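Local coordinates for amidase, hydantoinase/carbamoylase family (Burkholderia vietnamiensis, PDB 5I4M), which probably hydrolyses N-carbamoyl-L-amino acids as a zinc-dependent amidase of the peptidase M20 family, at residues Asp64-Trp69 with Tyr118-Gly123; Arg128-His133 with Val420-Met425; Ile239-Gln244 with Arg329-Ile334. All coordinates share one frame; numbering follows the deposited sequence. Where two conformers were deposited one is given.

Interaction 1. Residues Asp64-Trp69 with Tyr118-Gly123; sequences DLIVGW and YGVLGG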
ATOM      1  N   ASP A  64       0.498   3.579  31.430  1.00  9.27           N
ATOM      2  CA  ASP A  64      -0.170   3.356  32.712  1.00 10.04           C
ATOM      3  C   ASP A  64       0.674   2.482  33.631  1.00 12.66           C
ATOM      4  O   ASP A  64       0.788   2.749  34.838  1.00 11.93           O
ATOM      5  CB  ASP A  64      -1.532   2.686  32.500  1.00 10.81           C
ATOM      6  CG  ASP A  64      -2.562   3.588  31.839  1.00 15.60           C
ATOM      7  OD1 ASP A  64      -2.330   4.808  31.681  1.00 14.30           O
ATOM      8  OD2 ASP A  64      -3.643   3.056  31.497  1.00 13.56           O
ATOM      9  N   LEU A  65       1.247   1.416  33.083  1.00  9.84           N
ATOM     10  CA  LEU A  65       1.980   0.457  33.900  1.00 10.23           C
ATOM     11  C   LEU A  65       3.211   1.103  34.510  1.00 11.98           C
ATOM     12  O   LEU A  65       3.464   0.984  35.717  1.00 11.07           O
ATOM     13  CB  LEU A  65       2.367  -0.751  33.050  1.00 10.15           C
ATOM     14  CG  LEU A  65       3.203  -1.842  33.732  1.00 14.11           C
ATOM     15  CD1 LEU A  65       2.436  -2.522  34.856  1.00 11.39           C
ATOM     16  CD2 LEU A  65       3.658  -2.875  32.711  1.00 14.12           C
ATOM     17  N   ILE A  66       3.963   1.830  33.687  1.00 10.46           N
ATOM     18  CA  ILE A  66       5.201   2.450  34.142  1.00 11.21           C
ATOM     19  C   ILE A  66       4.910   3.583  35.119  1.00 11.35           C
ATOM     20  O   ILE A  66       5.595   3.725  36.139  1.00 14.88           O
ATOM     21  CB  ILE A  66       6.010   2.911  32.918  1.00  8.39           C
ATOM     22  CG1 ILE A  66       6.387   1.681  32.080  1.00  8.13           C
ATOM     23  CG2 ILE A  66       7.253   3.692  33.347  1.00  8.78           C
ATOM     24  CD1 ILE A  66       6.844   1.990  30.665  1.00 10.58           C
ATOM     25  N   VAL A  67       3.886   4.395  34.839  1.00  9.63           N
ATOM     26  CA  VAL A  67       3.470   5.422  35.798  1.00 10.24           C
ATOM     27  C   VAL A  67       3.158   4.799  37.155  1.00 12.67           C
ATOM     28  O   VAL A  67       3.556   5.326  38.203  1.00 12.08           O
ATOM     29  CB  VAL A  67       2.272   6.219  35.245  1.00 10.35           C
ATOM     30  CG1 VAL A  67       1.567   6.984  36.355  1.00 15.16           C
ATOM     31  CG2 VAL A  67       2.750   7.170  34.147  1.00  9.74           C
ATOM     32  N   GLY A  68       2.449   3.668  37.163  1.00 11.26           N
ATOM     33  CA  GLY A  68       2.173   2.997  38.429  1.00 12.10           C
ATOM     34  C   GLY A  68       3.437   2.571  39.157  1.00 17.70           C
ATOM     35  O   GLY A  68       3.552   2.739  40.377  1.00 12.92           O
ATOM     36  N   TRP A  69       4.402   2.013  38.420  1.00 14.40           N
ATOM     37  CA  TRP A  69       5.672   1.631  39.026  1.00 11.61           C
ATOM     38  C   TRP A  69       6.406   2.844  39.575  1.00 15.12           C
ATOM     39  O   TRP A  69       6.985   2.793  40.668  1.00 14.79           O
ATOM     40  CB  TRP A  69       6.557   0.924  38.000  1.00 11.42           C
ATOM     41  CG  TRP A  69       6.101  -0.447  37.604  1.00 12.08           C
ATOM     42  CD1 TRP A  69       5.203  -1.242  38.262  1.00 14.76           C
ATOM     43  CD2 TRP A  69       6.504  -1.174  36.432  1.00 10.41           C
ATOM     44  NE1 TRP A  69       5.038  -2.428  37.582  1.00 11.55           N
ATOM     45  CE2 TRP A  69       5.829  -2.411  36.458  1.00 14.73           C
ATOM     46  CE3 TRP A  69       7.380  -0.905  35.376  1.00 11.21           C
ATOM     47  CZ2 TRP A  69       6.005  -3.375  35.470  1.00 10.57           C
ATOM     48  CZ3 TRP A  69       7.555  -1.861  34.398  1.00 12.97           C
ATOM     49  CH2 TRP A  69       6.868  -3.084  34.452  1.00 11.17           C
ATOM     50  N   TYR A 118      14.010   0.587  26.681  1.00  6.93           N
ATOM     51  CA  TYR A 118      15.179   0.409  27.543  1.00  9.29           C
ATOM     52  C   TYR A 118      15.540   1.710  28.259  1.00  9.22           C
ATOM     53  O   TYR A 118      15.811   1.713  29.464  1.00  7.62           O
ATOM     54  CB  TYR A 118      16.350  -0.102  26.704  1.00 10.01           C
ATOM     55  CG  TYR A 118      17.705  -0.193  27.390  1.00  8.02           C
ATOM     56  CD1 TYR A 118      17.836  -0.653  28.702  1.00  8.67           C
ATOM     57  CD2 TYR A 118      18.862   0.144  26.696  1.00  9.20           C
ATOM     58  CE1 TYR A 118      19.087  -0.750  29.296  1.00  8.93           C
ATOM     59  CE2 TYR A 118      20.109   0.053  27.285  1.00  9.86           C
ATOM     60  CZ  TYR A 118      20.216  -0.402  28.581  1.00  9.12           C
ATOM     61  OH  TYR A 118      21.467  -0.486  29.153  1.00  9.76           O
ATOM     62  N   GLY A 119      15.520   2.835  27.543  1.00 10.07           N
ATOM     63  CA  GLY A 119      15.874   4.098  28.184  1.00  9.92           C
ATOM     64  C   GLY A 119      14.872   4.528  29.240  1.00 12.07           C
ATOM     65  O   GLY A 119      15.245   5.115  30.261  1.00 10.97           O
ATOM     66  N   VAL A 120      13.589   4.245  29.012  1.00  6.90           N
ATOM     67  CA  VAL A 120      12.579   4.546  30.018  1.00  8.15           C
ATOM     68  C   VAL A 120      12.780   3.664  31.241  1.00  8.23           C
ATOM     69  O   VAL A 120      12.850   4.150  32.376  1.00  8.96           O
ATOM     70  CB  VAL A 120      11.162   4.377  29.435  1.00  9.49           C
ATOM     71  CG1 VAL A 120      10.115   4.545  30.540  1.00  9.88           C
ATOM     72  CG2 VAL A 120      10.919   5.394  28.309  1.00  9.22           C
ATOM     73  N   LEU A 121      12.874   2.352  31.027  1.00 10.68           N
ATOM     74  CA  LEU A 121      12.986   1.431  32.153  1.00  9.92           C
ATOM     75  C   LEU A 121      14.354   1.521  32.820  1.00 12.08           C
ATOM     76  O   LEU A 121      14.469   1.266  34.025  1.00 10.25           O
ATOM     77  CB  LEU A 121      12.694   0.007  31.683  1.00  8.04           C
ATOM     78  CG  LEU A 121      11.242  -0.191  31.241  1.00  8.67           C
ATOM     79  CD1 LEU A 121      10.988  -1.639  30.816  1.00  8.04           C
ATOM     80  CD2 LEU A 121      10.287   0.208  32.361  1.00  9.16           C
ATOM     81  N   GLY A 122      15.398   1.855  32.056  1.00 11.97           N
ATOM     82  CA  GLY A 122      16.678   2.173  32.670  1.00  9.56           C
ATOM     83  C   GLY A 122      16.572   3.353  33.619  1.00 10.77           C
ATOM     84  O   GLY A 122      17.148   3.343  34.710  1.00 11.59           O
ATOM     85  N   GLY A 123      15.811   4.378  33.227  1.00  9.63           N
ATOM     86  CA  GLY A 123      15.579   5.493  34.129  1.00  8.96           C
ATOM     87  C   GLY A 123      14.849   5.069  35.388  1.00 12.71           C
ATOM     88  O   GLY A 123      15.229   5.451  36.497  1.00 11.89           O
TER
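Ile66 lies over Val120 and Leu121 where helices 57-72 and 117-132 face each other. Both of its branches touch Val120 CG1, CG2 at 4.1 Å and CD1 slightly farther off, while Ile66 CG1 lies 4.2 Å from Leu121 CD2, the two side chains crossing at about a right angle. Leu121 does not leave its backbone pointing at the other helix, but with CG opposite its carbonyl carbon (chi1 -66°) its CD2 methyl comes nearer and also abuts the six-membered end of the Trp69 indole, 4.0 Å from CZ3. This methyl meets the ring at its edge and in its plane, leaving the faces to others: Leu65 CG covers one of them toward the rim, and Arg128 makes a cation-pi contact with the indole.

The two short segments run nearly parallel, at 17°, with axes 11.5 Å apart, a spacing bridged by branched side chains. Leu36 and Val39 of helix 29-39 close over Leu121, and Met87 of strand 85-89 lies against Ile66, placing the contact in the alpha/beta catalytic domain. Between the segments the cohesion is entirely apolar, which implies that shape and exclusion of water, and no directional bond, join the two helices here.

Interaction 2. Residues Arg128-His133 with Val420-Met425; sequences RSLNDH and VLLHAM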
ATOM      1  N   ARG A 128      14.863   3.467  41.311  1.00 18.07           N
ATOM      2  CA  ARG A 128      14.781   2.407  42.310  1.00 17.71           C
ATOM      3  C   ARG A 128      16.127   2.182  42.985  1.00 15.42           C
ATOM      4  O   ARG A 128      16.191   1.882  44.184  1.00 18.17           O
ATOM      5  CB  ARG A 128      14.284   1.114  41.662  1.00 12.97           C
ATOM      6  CG  ARG A 128      12.847   1.179  41.179  1.00 13.57           C
ATOM      7  CD  ARG A 128      12.482  -0.084  40.423  1.00 18.22           C
ATOM      8  NE  ARG A 128      11.034  -0.283  40.316  1.00 16.60           N
ATOM      9  CZ  ARG A 128      10.454  -1.143  39.480  1.00 15.61           C
ATOM     10  NH1 ARG A 128      11.190  -1.879  38.656  1.00 12.79           N
ATOM     11  NH2 ARG A 128       9.129  -1.266  39.469  1.00 15.35           N
ATOM     12  N   SER A 129      17.215   2.317  42.227  1.00 17.44           N
ATOM     13  CA  SER A 129      18.538   2.096  42.795  1.00 15.57           C
ATOM     14  C   SER A 129      18.928   3.222  43.739  1.00 17.66           C
ATOM     15  O   SER A 129      19.583   2.979  44.758  1.00 21.34           O
ATOM     16  CB  SER A 129      19.564   1.939  41.678  1.00 16.45           C
ATOM     17  OG  SER A 129      19.423   0.680  41.051  1.00 19.56           O
ATOM     18  N   LEU A 130      18.534   4.459  43.424  1.00 15.77           N
ATOM     19  CA  LEU A 130      18.743   5.542  44.378  1.00 15.87           C
ATOM     20  C   LEU A 130      17.965   5.288  45.659  1.00 16.66           C
ATOM     21  O   LEU A 130      18.444   5.592  46.754  1.00 17.73           O
ATOM     22  CB  LEU A 130      18.330   6.880  43.770  1.00 15.45           C
ATOM     23  CG  LEU A 130      19.077   7.362  42.529  1.00 14.82           C
ATOM     24  CD1 LEU A 130      18.375   8.584  41.952  1.00 18.29           C
ATOM     25  CD2 LEU A 130      20.517   7.675  42.868  1.00 18.41           C
ATOM     26  N   ASN A 131      16.753   4.736  45.546  1.00 16.24           N
ATOM     27  CA  ASN A 131      16.011   4.374  46.751  1.00 17.93           C
ATOM     28  C   ASN A 131      16.708   3.251  47.509  1.00 17.80           C
ATOM     29  O   ASN A 131      16.874   3.328  48.735  1.00 19.97           O
ATOM     30  CB  ASN A 131      14.581   3.968  46.395  1.00 18.16           C
ATOM     31  CG  ASN A 131      13.779   5.115  45.823  1.00 20.79           C
ATOM     32  OD1 ASN A 131      14.160   6.270  45.958  1.00 19.02           O
ATOM     33  ND2 ASN A 131      12.655   4.800  45.178  1.00 20.53           N
ATOM     34  N   ASP A 132      17.121   2.198  46.794  1.00 18.19           N
ATOM     35  CA  ASP A 132      17.761   1.056  47.443  1.00 20.08           C
ATOM     36  C   ASP A 132      18.970   1.488  48.260  1.00 20.75           C
ATOM     37  O   ASP A 132      19.203   0.972  49.361  1.00 20.05           O
ATOM     38  CB  ASP A 132      18.185   0.020  46.401  1.00 20.99           C
ATOM     39  CG  ASP A 132      17.015  -0.725  45.803  1.00 24.81           C
ATOM     40  OD1 ASP A 132      15.895  -0.602  46.334  1.00 26.14           O
ATOM     41  OD2 ASP A 132      17.227  -1.439  44.802  1.00 28.34           O
ATOM     42  N   HIS A 133      19.749   2.428  47.738  1.00 20.06           N
ATOM     43  CA  HIS A 133      20.973   2.855  48.396  1.00 24.84           C
ATOM     44  C   HIS A 133      20.770   4.069  49.285  1.00 26.79           C
ATOM     45  O   HIS A 133      21.744   4.569  49.860  1.00 26.48           O
ATOM     46  CB  HIS A 133      22.057   3.139  47.350  1.00 26.82           C
ATOM     47  CG  HIS A 133      22.570   1.909  46.674  1.00 26.14           C
ATOM     48  ND1 HIS A 133      22.113   1.488  45.444  1.00 30.11           N
ATOM     49  CD2 HIS A 133      23.491   0.998  47.066  1.00 26.36           C
ATOM     50  CE1 HIS A 133      22.735   0.373  45.103  1.00 25.13           C
ATOM     51  NE2 HIS A 133      23.576   0.054  46.070  1.00 29.49           N
ATOM     52  N   VAL A 420      26.056   2.904  33.804  1.00 10.21           N
ATOM     53  CA  VAL A 420      26.674   4.128  33.304  1.00 12.38           C
ATOM     54  C   VAL A 420      25.694   5.290  33.398  1.00 12.94           C
ATOM     55  O   VAL A 420      26.055   6.399  33.815  1.00 14.95           O
ATOM     56  CB  VAL A 420      27.174   3.898  31.867  1.00 12.69           C
ATOM     57  CG1 VAL A 420      27.605   5.212  31.230  1.00  9.68           C
ATOM     58  CG2 VAL A 420      28.324   2.887  31.883  1.00 11.96           C
ATOM     59  N   LEU A 421      24.436   5.055  33.025  1.00  9.65           N
ATOM     60  CA  LEU A 421      23.412   6.085  33.179  1.00 12.69           C
ATOM     61  C   LEU A 421      23.291   6.514  34.636  1.00  9.97           C
ATOM     62  O   LEU A 421      23.250   7.709  34.944  1.00 12.77           O
ATOM     63  CB  LEU A 421      22.065   5.568  32.666  1.00 10.03           C
ATOM     64  CG  LEU A 421      20.902   6.549  32.824  1.00 11.31           C
ATOM     65  CD1 LEU A 421      21.103   7.732  31.887  1.00  9.05           C
ATOM     66  CD2 LEU A 421      19.543   5.878  32.572  1.00  9.33           C
ATOM     67  N   LEU A 422      23.227   5.539  35.545  1.00 11.54           N
ATOM     68  CA  LEU A 422      23.141   5.826  36.974  1.00 12.65           C
ATOM     69  C   LEU A 422      24.242   6.774  37.424  1.00 10.93           C
ATOM     70  O   LEU A 422      23.975   7.787  38.081  1.00 15.40           O
ATOM     71  CB  LEU A 422      23.216   4.518  37.769  1.00 11.04           C
ATOM     72  CG  LEU A 422      23.318   4.622  39.292  1.00 14.26           C
ATOM     73  CD1 LEU A 422      22.092   5.328  39.869  1.00 14.07           C
ATOM     74  CD2 LEU A 422      23.494   3.230  39.925  1.00 14.82           C
ATOM     75  N   HIS A 423      25.492   6.464  37.086  1.00 11.27           N
ATOM     76  CA  HIS A 423      26.567   7.295  37.610  1.00 11.20           C
ATOM     77  C   HIS A 423      26.721   8.608  36.864  1.00 16.70           C
ATOM     78  O   HIS A 423      27.083   9.617  37.484  1.00 18.00           O
ATOM     79  CB  HIS A 423      27.865   6.507  37.646  1.00 14.57           C
ATOM     80  CG  HIS A 423      27.973   5.683  38.885  1.00 17.05           C
ATOM     81  ND1 HIS A 423      28.568   6.155  40.034  1.00 22.52           N
ATOM     82  CD2 HIS A 423      27.451   4.474  39.200  1.00 16.88           C
ATOM     83  CE1 HIS A 423      28.466   5.241  40.984  1.00 26.13           C
ATOM     84  NE2 HIS A 423      27.792   4.212  40.504  1.00 22.50           N
ATOM     85  N   ALA A 424      26.444   8.637  35.563  1.00 14.45           N
ATOM     86  CA  ALA A 424      26.455   9.913  34.860  1.00 12.13           C
ATOM     87  C   ALA A 424      25.395  10.843  35.426  1.00 16.39           C
ATOM     88  O   ALA A 424      25.645  12.039  35.624  1.00 16.72           O
ATOM     89  CB  ALA A 424      26.238   9.693  33.364  1.00 11.49           C
ATOM     90  N   MET A 425      24.205  10.311  35.696  1.00 12.96           N
ATOM     91  CA  MET A 425      23.156  11.123  36.301  1.00 14.04           C
ATOM     92  C   MET A 425      23.540  11.545  37.710  1.00 16.58           C
ATOM     93  O   MET A 425      23.370  12.711  38.089  1.00 17.89           O
ATOM     94  CB  MET A 425      21.833  10.357  36.313  1.00 10.59           C
ATOM     95  CG  MET A 425      21.243  10.141  34.932  1.00 13.00           C
ATOM     96  SD  MET A 425      19.625   9.363  35.065  1.00 15.59           S
ATOM     97  CE  MET A 425      18.675  10.674  35.837  1.00 18.27           C
TER
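Leu130 and Leu422 form the close part of this contact, their side chains sliding past each other in opposite directions until Leu130 CD2 and Leu422 CD1 stand 4.1 Å apart. Leu422 leaves its backbone on helix 411-429 toward helix 117-132, and its CG, opposite the backbone N (chi1 173°), places the two methyls against successive residues. CD2 comes to 4.5 Å from Ser129 CB, so the serine offers its methylene, while its hydroxyl OG is hydrogen-bonded to the backbone O of Glu125 one turn earlier. Val27 touches both Ser129 and Leu422 and extends the apolar patch.

In the alpha/beta catalytic domain of this M20-family enzyme, both helices pack against strand 206-212: Leu421 and Met425 rest on Phe208, while Tyr118, near the start of helix 117-132, touches Leu210 and Ile212. The leucine pair joins the C-terminal part of helix 117-132 to helix 411-429.

Toward the C-terminal end of 128-133 the packing gives way. His133 is exposed and its imidazole makes no contact with 420-425, folded back on its own helix. There ND1 donates to Ser129 O at 3.0 Å, with an N-H...O angle of 150°; the backbone N of His133 reaches the same oxygen from the opposite face of the carbonyl plane. Beside it, exposed Asp132 makes a salt bridge through OD2 with Arg31.

Interaction 3. Residues Ile239-Gln244 with Arg329-Ile334; sequences ITFTGQ and RIAADI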
ATOM      1  N   ILE A 239       6.247  12.680  -0.858  1.00  6.59           N
ATOM      2  CA  ILE A 239       6.114  12.964  -2.283  1.00  6.19           C
ATOM      3  C   ILE A 239       4.861  12.268  -2.786  1.00 11.64           C
ATOM      4  O   ILE A 239       4.662  11.077  -2.524  1.00  8.95           O
ATOM      5  CB  ILE A 239       7.342  12.487  -3.079  1.00  6.74           C
ATOM      6  CG1 ILE A 239       8.589  13.242  -2.628  1.00  9.56           C
ATOM      7  CG2 ILE A 239       7.120  12.721  -4.571  1.00  8.04           C
ATOM      8  CD1 ILE A 239       9.887  12.697  -3.216  1.00 11.81           C
ATOM      9  N   THR A 240       4.012  13.006  -3.495  1.00  7.18           N
ATOM     10  CA  THR A 240       2.918  12.394  -4.238  1.00  8.40           C
ATOM     11  C   THR A 240       3.142  12.679  -5.717  1.00  8.98           C
ATOM     12  O   THR A 240       3.290  13.841  -6.108  1.00 10.70           O
ATOM     13  CB  THR A 240       1.555  12.927  -3.783  1.00 10.68           C
ATOM     14  OG1 THR A 240       1.333  12.577  -2.410  1.00 12.10           O
ATOM     15  CG2 THR A 240       0.439  12.326  -4.634  1.00  8.62           C
ATOM     16  N   PHE A 241       3.220  11.618  -6.518  1.00  8.02           N
ATOM     17  CA  PHE A 241       3.167  11.726  -7.971  1.00  6.70           C
ATOM     18  C   PHE A 241       1.726  11.533  -8.421  1.00  8.86           C
ATOM     19  O   PHE A 241       1.055  10.598  -7.972  1.00  9.25           O
ATOM     20  CB  PHE A 241       4.021  10.649  -8.645  1.00  6.69           C
ATOM     21  CG  PHE A 241       5.483  10.963  -8.730  1.00  9.25           C
ATOM     22  CD1 PHE A 241       5.927  12.254  -8.932  1.00 12.23           C
ATOM     23  CD2 PHE A 241       6.413   9.940  -8.656  1.00  6.78           C
ATOM     24  CE1 PHE A 241       7.290  12.528  -9.036  1.00 10.27           C
ATOM     25  CE2 PHE A 241       7.765  10.204  -8.755  1.00 13.66           C
ATOM     26  CZ  PHE A 241       8.202  11.506  -8.944  1.00 14.19           C
ATOM     27  N   THR A 242       1.265  12.379  -9.334  1.00  8.56           N
ATOM     28  CA  THR A 242      -0.039  12.183  -9.957  1.00  7.77           C
ATOM     29  C   THR A 242       0.146  12.005 -11.457  1.00 11.42           C
ATOM     30  O   THR A 242       0.742  12.862 -12.121  1.00 11.32           O
ATOM     31  CB  THR A 242      -0.977  13.350  -9.660  1.00  9.52           C
ATOM     32  OG1 THR A 242      -1.097  13.516  -8.238  1.00  8.66           O
ATOM     33  CG2 THR A 242      -2.358  13.057 -10.250  1.00 11.92           C
ATOM     34  N   GLY A 243      -0.338  10.878 -11.980  1.00  8.81           N
ATOM     35  CA  GLY A 243      -0.381  10.649 -13.411  1.00 10.10           C
ATOM     36  C   GLY A 243      -1.818  10.499 -13.858  1.00  9.12           C
ATOM     37  O   GLY A 243      -2.662  11.333 -13.528  1.00 10.63           O
ATOM     38  N   GLN A 244      -2.133   9.435 -14.586  1.00  7.66           N
ATOM     39  CA  GLN A 244      -3.513   9.210 -14.993  1.00  8.70           C
ATOM     40  C   GLN A 244      -3.799   7.719 -14.963  1.00  9.54           C
ATOM     41  O   GLN A 244      -3.167   6.961 -15.700  1.00  8.91           O
ATOM     42  CB  GLN A 244      -3.784   9.774 -16.391  1.00 11.61           C
ATOM     43  CG  GLN A 244      -5.197   9.493 -16.878  1.00 16.71           C
ATOM     44  CD  GLN A 244      -5.510  10.151 -18.212  1.00 21.31           C
ATOM     45  OE1 GLN A 244      -4.810   9.945 -19.201  1.00 22.05           O
ATOM     46  NE2 GLN A 244      -6.571  10.946 -18.242  1.00 19.18           N
ATOM     47  N   ARG A 329      13.273  15.511 -12.755  1.00 12.17           N
ATOM     48  CA  ARG A 329      13.614  14.913 -14.043  1.00 11.28           C
ATOM     49  C   ARG A 329      12.744  13.696 -14.325  1.00 10.11           C
ATOM     50  O   ARG A 329      12.243  13.522 -15.443  1.00 15.29           O
ATOM     51  CB  ARG A 329      15.089  14.533 -14.057  1.00 16.32           C
ATOM     52  CG  ARG A 329      15.502  13.736 -15.291  1.00 35.15           C
ATOM     53  CD  ARG A 329      16.905  13.162 -15.126  1.00 45.77           C
ATOM     54  NE  ARG A 329      17.099  12.592 -13.793  1.00 52.21           N
ATOM     55  CZ  ARG A 329      16.716  11.369 -13.432  1.00 50.99           C
ATOM     56  NH1 ARG A 329      16.111  10.573 -14.311  1.00 50.02           N
ATOM     57  NH2 ARG A 329      16.934  10.943 -12.190  1.00 40.12           N
ATOM     58  N   ILE A 330      12.556  12.843 -13.318  1.00 11.59           N
ATOM     59  CA  ILE A 330      11.739  11.647 -13.496  1.00 12.44           C
ATOM     60  C   ILE A 330      10.302  12.029 -13.818  1.00 13.69           C
ATOM     61  O   ILE A 330       9.675  11.447 -14.713  1.00 12.85           O
ATOM     62  CB  ILE A 330      11.834  10.758 -12.239  1.00 11.52           C
ATOM     63  CG1 ILE A 330      13.199  10.065 -12.196  1.00 11.07           C
ATOM     64  CG2 ILE A 330      10.696   9.739 -12.206  1.00 12.37           C
ATOM     65  CD1 ILE A 330      13.562   9.500 -10.827  1.00 10.83           C
ATOM     66  N   ALA A 331       9.758  13.018 -13.103  1.00  8.91           N
ATOM     67  CA  ALA A 331       8.376  13.422 -13.342  1.00 12.85           C
ATOM     68  C   ALA A 331       8.217  14.035 -14.722  1.00 15.28           C
ATOM     69  O   ALA A 331       7.211  13.798 -15.405  1.00 16.38           O
ATOM     70  CB  ALA A 331       7.920  14.412 -12.271  1.00 12.23           C
ATOM     71  N   ALA A 332       9.204  14.826 -15.150  1.00 14.81           N
ATOM     72  CA  ALA A 332       9.128  15.471 -16.456  1.00 17.78           C
ATOM     73  C   ALA A 332       9.191  14.452 -17.582  1.00 15.74           C
ATOM     74  O   ALA A 332       8.537  14.627 -18.617  1.00 18.33           O
ATOM     75  CB  ALA A 332      10.255  16.493 -16.604  1.00 18.72           C
ATOM     76  N   ASP A 333       9.985  13.393 -17.406  1.00 15.27           N
ATOM     77  CA  ASP A 333      10.116  12.387 -18.455  0.53 17.12           C
ATOM     78  C   ASP A 333       8.818  11.613 -18.648  1.00 17.70           C
ATOM     79  O   ASP A 333       8.441  11.295 -19.782  1.00 18.80           O
ATOM     80  CB  ASP A 333      11.268  11.440 -18.123  0.53 18.24           C
ATOM     81  CG  ASP A 333      11.357  10.276 -19.080  0.53 23.23           C
ATOM     82  OD1 ASP A 333      11.845  10.471 -20.213  0.53 24.40           O
ATOM     83  OD2 ASP A 333      10.938   9.164 -18.699  0.53 27.22           O
ATOM     84  N   ILE A 334       8.121  11.308 -17.561  1.00  9.79           N
ATOM     85  CA  ILE A 334       6.867  10.563 -17.639  1.00 12.02           C
ATOM     86  C   ILE A 334       5.686  11.491 -17.891  1.00 16.33           C
ATOM     87  O   ILE A 334       4.735  11.127 -18.587  1.00 14.52           O
ATOM     88  CB  ILE A 334       6.673   9.747 -16.343  1.00 10.28           C
ATOM     89  CG1 ILE A 334       7.808   8.743 -16.173  1.00  9.29           C
ATOM     90  CG2 ILE A 334       5.303   9.034 -16.323  1.00 10.17           C
ATOM     91  CD1 ILE A 334       7.813   8.073 -14.812  1.00 10.17           C
TER
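Strand residues 239-242 pass alongside the last turns of helix 313-334, the two backbones coming nearest at Phe241 and Ala331, whose CA atoms lie 7.7 Å apart. The extended backbone alternates its side chains, sending Phe241 toward the helix while Thr240 and Thr242 belong to the other face of the sheet. On either side the strand is held in its sheet by backbone bonds, Phe241 pairing with Val302 and Thr242 with Asp337, so the residue bearing the ring is paired through its backbone. Beyond Thr242 the chain leaves the strand, and Gln244 packs on Asn404 of the second subunit.

Phe241 carries the contact alone from the sheet side. With CG opposite the carbonyl carbon (chi1 -82°), the ring extends toward the helix and touches it with its outer atoms, CE1 and CZ. CE1 approaches the methyl CB of Ala331 to 3.8 Å, and CZ is 4.5 Å from Ile330 CG2; both methyls approach the ring obliquely. At Ala331 the side chain is a single methyl, consistent with the close approach of helix and strand here, whereas Ile330 reaches the ring with the short branch of its side chain.

Val266 of helix 259-276 touches both Phe241 and Ile330, and Thr338 and Leu336 close in on Phe241 and Ala331. These neighbours belong to the alpha/beta sandwich of the M20 dimerisation domain, in which two helices cover one face of an antiparallel sheet; Phe241 is part of the core between the layers. Since the phenyl and the two methyls meet without any polar group, the contact implies attachment of the helix end to the sheet by burial and dispersion, with directional bonding left to the strand pairing.

In the fold
Interactions 1 and 2 belong together: both use helix 117-132, their centres are 15 Å apart, and they touch where Trp69 CG lies 3.6 Å from Arg128 NH2 and where Leu421 meets the backbone of Gly122 and Gly123. Of the three, interaction 1 comes near the active site: the side chain of Val120 is about 6 Å from that of the zinc ligand His104, about 9 Å from a bound zinc ion and about 11 Å from the bound 3-phosphoglyceric acid. Interaction 3 stands on the other side of the chain's centre, in the dimerisation domain, with its centre 46 Å from that of interaction 1 and 55 Å from that of interaction 2.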